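Putative acyl-CoA N-acyltransferase (Klebsiella pneumoniae subsp. pneumoniae, PDB 3LOD) probably transfers an acyl group from an acyl-coenzyme A donor to an acceptor, as members of the GNAT acetyltransferase family generally do. Local coordinates at residues 66-71 against 76-81; 80-85 against 93-98. One frame throughout, in Å; residues are numbered along the deposited sequence.

Interaction 1 (66-71 against 76-81)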
ATOM      1  N   ALA A  66       2.869   1.613  -1.204  1.00 16.35           N
ATOM      2  CA  ALA A  66       3.857   2.486  -0.594  1.00 17.52           C
ATOM      3  C   ALA A  66       3.613   2.673   0.893  1.00 18.27           C
ATOM      4  O   ALA A  66       2.455   2.512   1.400  1.00 20.05           O
ATOM      5  CB  ALA A  66       3.871   3.813  -1.274  1.00 16.75           C
ATOM      6  N   ILE A  67       4.699   2.986   1.586  1.00 17.92           N
ATOM      7  CA  ILE A  67       4.649   3.239   3.013  1.00 18.70           C
ATOM      8  C   ILE A  67       5.387   4.527   3.247  1.00 19.10           C
ATOM      9  O   ILE A  67       6.519   4.703   2.762  1.00 20.23           O
ATOM     10  CB  ILE A  67       5.336   2.119   3.806  1.00 19.01           C
ATOM     11  CG1 ILE A  67       4.480   0.866   3.755  1.00 19.45           C
ATOM     12  CG2 ILE A  67       5.600   2.556   5.267  1.00 17.81           C
ATOM     13  CD1 ILE A  67       5.197  -0.362   4.256  1.00 21.64           C
ATOM     14  N   VAL A  68       4.746   5.420   3.989  1.00 19.91           N
ATOM     15  CA  VAL A  68       5.349   6.674   4.425  1.00 19.23           C
ATOM     16  C   VAL A  68       5.714   6.507   5.880  1.00 20.40           C
ATOM     17  O   VAL A  68       4.807   6.270   6.705  1.00 20.80           O
ATOM     18  CB  VAL A  68       4.337   7.797   4.349  1.00 19.00           C
ATOM     19  CG1 VAL A  68       4.925   9.121   4.980  1.00 20.41           C
ATOM     20  CG2 VAL A  68       3.873   8.001   2.903  1.00 16.87           C
ATOM     21  N   LEU A  69       7.020   6.620   6.190  1.00 21.22           N
ATOM     22  CA  LEU A  69       7.579   6.460   7.546  1.00 21.40           C
ATOM     23  C   LEU A  69       7.741   7.747   8.365  1.00 23.12           C
ATOM     24  O   LEU A  69       8.249   8.751   7.882  1.00 23.80           O
ATOM     25  CB  LEU A  69       8.956   5.865   7.459  1.00 21.13           C
ATOM     26  CG  LEU A  69       9.239   4.618   6.668  1.00 19.64           C
ATOM     27  CD1 LEU A  69      10.736   4.635   6.398  1.00 21.06           C
ATOM     28  CD2 LEU A  69       8.880   3.516   7.581  1.00 17.66           C
ATOM     29  N   SER A  70       7.387   7.678   9.647  1.00 24.65           N
ATOM     30  CA  SER A  70       7.442   8.814  10.532  1.00 25.67           C
ATOM     31  C   SER A  70       8.678   8.654  11.400  1.00 25.78           C
ATOM     32  O   SER A  70       9.281   7.574  11.455  1.00 24.65           O
ATOM     33  CB  SER A  70       6.204   8.799  11.401  1.00 26.49           C
ATOM     34  OG  SER A  70       6.434   8.071  12.615  1.00 30.98           O
ATOM     35  N   GLU A  71       9.059   9.713  12.100  1.00 25.74           N
ATOM     36  CA  GLU A  71      10.269   9.594  12.897  1.00 25.98           C
ATOM     37  C   GLU A  71      10.051   8.837  14.225  1.00 25.13           C
ATOM     38  O   GLU A  71      11.015   8.481  14.882  1.00 25.01           O
ATOM     39  CB  GLU A  71      11.034  10.929  13.059  1.00 26.38           C
ATOM     40  CG  GLU A  71      10.196  12.113  13.518  1.00 29.13           C
ATOM     41  CD  GLU A  71      10.916  13.455  13.326  1.00 31.89           C
ATOM     42  OE1 GLU A  71      11.140  13.864  12.156  1.00 32.78           O
ATOM     43  OE2 GLU A  71      11.243  14.105  14.344  1.00 29.80           O
ATOM     44  N   GLU A  76       2.883   4.675   7.444  1.00 19.35           N
ATOM     45  CA  GLU A  76       1.550   4.621   6.929  1.00 18.86           C
ATOM     46  C   GLU A  76       1.585   3.959   5.548  1.00 18.85           C
ATOM     47  O   GLU A  76       2.342   4.413   4.663  1.00 19.68           O
ATOM     48  CB  GLU A  76       0.946   5.993   6.870  1.00 17.32           C
ATOM     49  CG  GLU A  76      -0.373   5.918   6.209  1.00 21.90           C
ATOM     50  CD  GLU A  76      -1.050   7.243   6.039  1.00 26.74           C
ATOM     51  OE1 GLU A  76      -0.595   8.284   6.624  1.00 31.15           O
ATOM     52  OE2 GLU A  76      -2.074   7.226   5.352  1.00 23.92           O
ATOM     53  N   MET A  77       0.773   2.919   5.377  1.00 18.28           N
ATOM     54  CA  MET A  77       0.578   2.191   4.082  1.00 18.46           C
ATOM     55  C   MET A  77      -0.521   2.829   3.230  1.00 20.04           C
ATOM     56  O   MET A  77      -1.670   3.076   3.681  1.00 19.64           O
ATOM     57  CB  MET A  77       0.221   0.721   4.290  1.00 16.34           C
ATOM     58  CG  MET A  77       0.344  -0.042   2.997  1.00 16.93           C
ATOM     59  SD  MET A  77       0.465  -1.841   3.145  1.00 10.39           S
ATOM     60  CE  MET A  77       1.937  -1.970   4.016  1.00 21.92           C
ATOM     61  N   LYS A  78      -0.172   3.119   1.977  1.00 20.64           N
ATOM     62  CA  LYS A  78      -1.122   3.793   1.135  1.00 20.24           C
ATOM     63  C   LYS A  78      -0.774   3.525  -0.309  1.00 22.05           C
ATOM     64  O   LYS A  78       0.307   2.937  -0.641  1.00 21.57           O
ATOM     65  CB  LYS A  78      -1.146   5.273   1.450  1.00 19.66           C
ATOM     66  CG  LYS A  78       0.080   6.046   1.042  1.00 21.15           C
ATOM     67  CD  LYS A  78       0.260   7.349   1.851  1.00 22.27           C
ATOM     68  CE  LYS A  78      -0.793   8.438   1.585  1.00 30.15           C
ATOM     69  NZ  LYS A  78      -0.399   9.714   2.350  1.00 33.48           N
ATOM     70  N   ARG A  79      -1.702   3.937  -1.161  1.00 21.92           N
ATOM     71  CA  ARG A  79      -1.573   3.786  -2.595  1.00 22.79           C
ATOM     72  C   ARG A  79      -1.352   2.387  -3.045  1.00 22.42           C
ATOM     73  O   ARG A  79      -0.599   2.180  -3.983  1.00 24.31           O
ATOM     74  CB  ARG A  79      -0.463   4.661  -3.184  1.00 23.44           C
ATOM     75  CG  ARG A  79      -0.475   6.149  -2.821  1.00 27.10           C
ATOM     76  CD  ARG A  79      -1.852   6.784  -2.866  1.00 33.92           C
ATOM     77  NE  ARG A  79      -1.839   8.065  -3.548  1.00 36.64           N
ATOM     78  CZ  ARG A  79      -2.881   8.489  -4.248  1.00 41.74           C
ATOM     79  NH1 ARG A  79      -2.827   9.662  -4.902  1.00 42.09           N
ATOM     80  NH2 ARG A  79      -3.970   7.701  -4.314  1.00 43.17           N
ATOM     81  N   VAL A  80      -2.034   1.433  -2.438  1.00 22.45           N
ATOM     82  CA  VAL A  80      -1.978   0.030  -2.836  1.00 22.28           C
ATOM     83  C   VAL A  80      -3.014  -0.292  -3.894  1.00 22.79           C
ATOM     84  O   VAL A  80      -4.218  -0.023  -3.713  1.00 25.60           O
ATOM     85  CB  VAL A  80      -2.230  -0.872  -1.581  1.00 22.15           C
ATOM     86  CG1 VAL A  80      -2.239  -2.366  -1.936  1.00 20.85           C
ATOM     87  CG2 VAL A  80      -1.158  -0.576  -0.577  1.00 21.72           C
ATOM     88  N   TYR A  81      -2.606  -0.932  -4.976  1.00 22.10           N
ATOM     89  CA  TYR A  81      -3.544  -1.271  -6.054  1.00 19.83           C
ATOM     90  C   TYR A  81      -2.934  -2.406  -6.831  1.00 21.03           C
ATOM     91  O   TYR A  81      -1.693  -2.432  -7.009  1.00 21.66           O
ATOM     92  CB  TYR A  81      -3.614  -0.097  -6.979  1.00 18.58           C
ATOM     93  CG  TYR A  81      -4.447  -0.287  -8.234  1.00 18.11           C
ATOM     94  CD1 TYR A  81      -5.874  -0.250  -8.185  1.00 12.18           C
ATOM     95  CD2 TYR A  81      -3.827  -0.414  -9.492  1.00 14.80           C
ATOM     96  CE1 TYR A  81      -6.649  -0.362  -9.388  1.00 10.74           C
ATOM     97  CE2 TYR A  81      -4.589  -0.520 -10.686  1.00 13.54           C
ATOM     98  CZ  TYR A  81      -6.001  -0.496 -10.611  1.00 14.53           C
ATOM     99  OH  TYR A  81      -6.772  -0.584 -11.750  1.00 19.07           O
TER
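Ile67 and Met77 face each other across an antiparallel strand pair, and their side chains cross at a slant on the face of the sheet that they share. The methyl CE of Met77 lies 3.6 Å from CD1 of Ile67 and 3.8 Å from CG1 of Ile67, so the methyl end of the thioether chain crosses over the CG1-CD1 branch. Two torsions bring it there: CG of Met77 is anti to the backbone N (chi1 -167°), and a bend at chi3 (-63°) then swings CE toward Ile67. Leu99 of helix 91-104 packs over both residues and Leu111 of strand 110-116 touches both within the sheet; Ile67 and Met77 are buried.

Ala66, Val68, Glu76 and Lys78 project from the opposite face. There the meeting is diagonal: CG2 of Val68 approaches the aliphatic shaft of Lys78, at CD, to 3.8 Å, while the carboxylate of Glu76 bonds to Tyr140 OH through OE2.

The backbone evidence for the pairing is direct. At the hydrogen-bonded pair of Val68 and Glu76, Val68 N reaches Glu76 O at 2.7 Å and Glu76 N reaches Val68 O at 2.6 Å. At Ala66 and Lys78, Lys78 N gives a nearly straight bond to Ala66 O, but the return bond from Ala66 N to Lys78 O is weak. Just beyond, Arg79 has positive phi (56°), and Tyr81 bonds with Cys64, one residue out of step with the Ala66-Lys78 pairing. This is a beta bulge, a feature characteristic of the corresponding central strand in the GNAT fold, here within the hairpin of strands 61-69 and 74-82.

Interaction 2 (80-85 against 93-98)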
ATOM      1  N   VAL A  80      -2.034   1.433  -2.438  1.00 22.45           N
ATOM      2  CA  VAL A  80      -1.978   0.030  -2.836  1.00 22.28           C
ATOM      3  C   VAL A  80      -3.014  -0.292  -3.894  1.00 22.79           C
ATOM      4  O   VAL A  80      -4.218  -0.023  -3.713  1.00 25.60           O
ATOM      5  CB  VAL A  80      -2.230  -0.872  -1.581  1.00 22.15           C
ATOM      6  CG1 VAL A  80      -2.239  -2.366  -1.936  1.00 20.85           C
ATOM      7  CG2 VAL A  80      -1.158  -0.576  -0.577  1.00 21.72           C
ATOM      8  N   TYR A  81      -2.606  -0.932  -4.976  1.00 22.10           N
ATOM      9  CA  TYR A  81      -3.544  -1.271  -6.054  1.00 19.83           C
ATOM     10  C   TYR A  81      -2.934  -2.406  -6.831  1.00 21.03           C
ATOM     11  O   TYR A  81      -1.693  -2.432  -7.009  1.00 21.66           O
ATOM     12  CB  TYR A  81      -3.614  -0.097  -6.979  1.00 18.58           C
ATOM     13  CG  TYR A  81      -4.447  -0.287  -8.234  1.00 18.11           C
ATOM     14  CD1 TYR A  81      -5.874  -0.250  -8.185  1.00 12.18           C
ATOM     15  CD2 TYR A  81      -3.827  -0.414  -9.492  1.00 14.80           C
ATOM     16  CE1 TYR A  81      -6.649  -0.362  -9.388  1.00 10.74           C
ATOM     17  CE2 TYR A  81      -4.589  -0.520 -10.686  1.00 13.54           C
ATOM     18  CZ  TYR A  81      -6.001  -0.496 -10.611  1.00 14.53           C
ATOM     19  OH  TYR A  81      -6.772  -0.584 -11.750  1.00 19.07           O
ATOM     20  N   ILE A  82      -3.782  -3.318  -7.309  1.00 21.27           N
ATOM     21  CA  ILE A  82      -3.405  -4.403  -8.234  1.00 20.63           C
ATOM     22  C   ILE A  82      -4.352  -4.301  -9.411  1.00 21.07           C
ATOM     23  O   ILE A  82      -5.593  -4.295  -9.220  1.00 18.67           O
ATOM     24  CB  ILE A  82      -3.708  -5.781  -7.616  1.00 21.23           C
ATOM     25  CG1 ILE A  82      -3.001  -5.991  -6.275  1.00 20.48           C
ATOM     26  CG2 ILE A  82      -3.489  -6.896  -8.642  1.00 20.63           C
ATOM     27  CD1 ILE A  82      -1.477  -5.839  -6.317  1.00 21.06           C
ATOM     28  N   ASP A  83      -3.788  -4.200 -10.623  1.00 21.92           N
ATOM     29  CA  ASP A  83      -4.582  -4.217 -11.827  1.00 23.10           C
ATOM     30  C   ASP A  83      -5.529  -5.400 -11.891  1.00 24.54           C
ATOM     31  O   ASP A  83      -5.074  -6.539 -11.892  1.00 24.42           O
ATOM     32  CB  ASP A  83      -3.692  -4.349 -13.033  1.00 23.97           C
ATOM     33  CG  ASP A  83      -4.496  -4.388 -14.309  1.00 26.70           C
ATOM     34  OD1 ASP A  83      -4.920  -3.294 -14.734  1.00 27.72           O
ATOM     35  OD2 ASP A  83      -4.759  -5.488 -14.855  1.00 28.89           O
ATOM     36  N   PRO A  84      -6.835  -5.138 -12.035  1.00 25.86           N
ATOM     37  CA  PRO A  84      -7.956  -6.089 -12.136  1.00 26.92           C
ATOM     38  C   PRO A  84      -7.690  -7.422 -12.878  1.00 27.65           C
ATOM     39  O   PRO A  84      -8.272  -8.489 -12.528  1.00 27.55           O
ATOM     40  CB  PRO A  84      -9.014  -5.269 -12.887  1.00 26.46           C
ATOM     41  CG  PRO A  84      -8.826  -3.911 -12.232  1.00 27.31           C
ATOM     42  CD  PRO A  84      -7.309  -3.762 -12.242  1.00 26.43           C
ATOM     43  N   GLN A  85      -6.830  -7.384 -13.884  1.00 28.03           N
ATOM     44  CA  GLN A  85      -6.615  -8.596 -14.658  1.00 28.74           C
ATOM     45  C   GLN A  85      -5.648  -9.519 -13.965  1.00 27.60           C
ATOM     46  O   GLN A  85      -5.492 -10.664 -14.406  1.00 27.88           O
ATOM     47  CB  GLN A  85      -6.049  -8.277 -16.006  1.00 29.82           C
ATOM     48  CG  GLN A  85      -7.004  -7.672 -16.969  1.00 35.77           C
ATOM     49  CD  GLN A  85      -6.213  -7.175 -18.172  1.00 44.38           C
ATOM     50  OE1 GLN A  85      -6.100  -7.869 -19.203  1.00 43.96           O
ATOM     51  NE2 GLN A  85      -5.588  -5.993 -18.014  1.00 47.29           N
ATOM     52  N   GLU A  93      -1.138 -10.033  -1.315  1.00 26.64           N
ATOM     53  CA  GLU A  93      -0.377 -10.744  -0.303  1.00 27.04           C
ATOM     54  C   GLU A  93       1.096 -10.664  -0.520  1.00 26.09           C
ATOM     55  O   GLU A  93       1.837 -10.431   0.414  1.00 27.45           O
ATOM     56  CB  GLU A  93      -0.728 -12.210  -0.409  1.00 26.98           C
ATOM     57  CG  GLU A  93      -1.006 -12.898   0.845  1.00 30.49           C
ATOM     58  CD  GLU A  93      -2.044 -13.981   0.560  1.00 38.05           C
ATOM     59  OE1 GLU A  93      -1.725 -15.232   0.585  1.00 33.61           O
ATOM     60  OE2 GLU A  93      -3.185 -13.527   0.235  1.00 40.50           O
ATOM     61  N   LYS A  94       1.534 -10.924  -1.733  1.00 25.20           N
ATOM     62  CA  LYS A  94       2.951 -10.944  -2.015  1.00 25.42           C
ATOM     63  C   LYS A  94       3.542  -9.563  -1.780  1.00 24.25           C
ATOM     64  O   LYS A  94       4.550  -9.431  -1.071  1.00 24.26           O
ATOM     65  CB  LYS A  94       3.196 -11.460  -3.432  1.00 26.08           C
ATOM     66  CG  LYS A  94       4.651 -11.547  -3.833  1.00 29.25           C
ATOM     67  CD  LYS A  94       4.927 -12.708  -4.869  1.00 32.92           C
ATOM     68  CE  LYS A  94       6.424 -12.716  -5.302  1.00 33.67           C
ATOM     69  NZ  LYS A  94       7.068 -14.066  -5.492  1.00 34.39           N
ATOM     70  N   LEU A  95       2.854  -8.552  -2.310  1.00 23.01           N
ATOM     71  CA  LEU A  95       3.236  -7.140  -2.195  1.00 23.09           C
ATOM     72  C   LEU A  95       3.225  -6.631  -0.750  1.00 23.80           C
ATOM     73  O   LEU A  95       4.210  -6.094  -0.255  1.00 23.53           O
ATOM     74  CB  LEU A  95       2.303  -6.250  -3.025  1.00 22.11           C
ATOM     75  CG  LEU A  95       2.487  -4.724  -2.960  1.00 19.73           C
ATOM     76  CD1 LEU A  95       3.880  -4.258  -3.448  1.00 16.56           C
ATOM     77  CD2 LEU A  95       1.401  -4.053  -3.808  1.00 20.51           C
ATOM     78  N   LEU A  96       2.085  -6.780  -0.096  1.00 24.19           N
ATOM     79  CA  LEU A  96       1.969  -6.482   1.327  1.00 24.31           C
ATOM     80  C   LEU A  96       3.153  -7.030   2.147  1.00 24.01           C
ATOM     81  O   LEU A  96       3.782  -6.274   2.906  1.00 25.42           O
ATOM     82  CB  LEU A  96       0.633  -7.025   1.826  1.00 24.26           C
ATOM     83  CG  LEU A  96       0.309  -6.835   3.296  1.00 26.40           C
ATOM     84  CD1 LEU A  96       0.225  -5.350   3.589  1.00 30.70           C
ATOM     85  CD2 LEU A  96      -1.000  -7.526   3.671  1.00 24.42           C
ATOM     86  N   ALA A  97       3.510  -8.302   1.974  1.00 22.96           N
ATOM     87  CA  ALA A  97       4.628  -8.879   2.749  1.00 21.89           C
ATOM     88  C   ALA A  97       5.937  -8.189   2.428  1.00 21.43           C
ATOM     89  O   ALA A  97       6.827  -8.091   3.257  1.00 22.02           O
ATOM     90  CB  ALA A  97       4.755 -10.327   2.470  1.00 20.99           C
ATOM     91  N   ALA A  98       6.050  -7.711   1.198  1.00 21.23           N
ATOM     92  CA  ALA A  98       7.288  -7.133   0.730  1.00 20.04           C
ATOM     93  C   ALA A  98       7.436  -5.722   1.282  1.00 20.18           C
ATOM     94  O   ALA A  98       8.571  -5.280   1.556  1.00 20.92           O
ATOM     95  CB  ALA A  98       7.330  -7.136  -0.770  1.00 18.99           C
TER
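In the beta-alpha-beta unit of the GNAT fold, helix 91-104 links the parallel strands 74-82 and 110-116, and here Leu95 of that helix packs on Val80 and Ile82 of the first strand. Val80 and Ile82 lie two residues apart, with Tyr81 between them turned away from the helix, and present their side chains on the helix-facing side of the sheet. No hydrogen bond joins the segments, and only 90 Å² is buried between them, so the contact is light and wholly apolar. Leu52 and Ile54 of strand 49-55 also touch Leu95, which spreads the helix packing over a wider part of the sheet.

Past the strand, the chain turns sharply: Asp83 OD2 accepts from Gln85 N at 3.0 Å, an Asx turn in which the donor sits above the carboxylate plane (54° out of it). This turn leads toward the loop before the helix, and Arg87 in that loop bonds through NE to Ile82 O.

At the interface itself, CG of Leu95 is anti to the backbone N (chi1 176°), extending the branch toward the strand. One methyl does the touching: Leu95 CD2 lies 4.4 Å from Val80 CG1 and 4.2 Å from Ile82 CD1.

Strand 74-82 carries both contacts: interaction 1 pairs it edge to edge with strand 61-69, whereas interaction 2 uses the continuation of the same strand as a surface for helix 91-104. The segments overlap at Val80 and Tyr81, of which Val80 touches the helix, in interaction 2; the centres are about 14 Å apart. Met77 SD of interaction 1 lies 3.5 Å from Leu96 CD1 of interaction 2: Met77, Val80 and Ile82 all turn to the helix side, the bulge at Arg79 bringing Met77 and Val80 to one face. In GNAT enzymes the bulged strand and the loop entering this helix generally form part of the acyl-CoA site; 74-82 and the segment around Arg87 are consistent with that role.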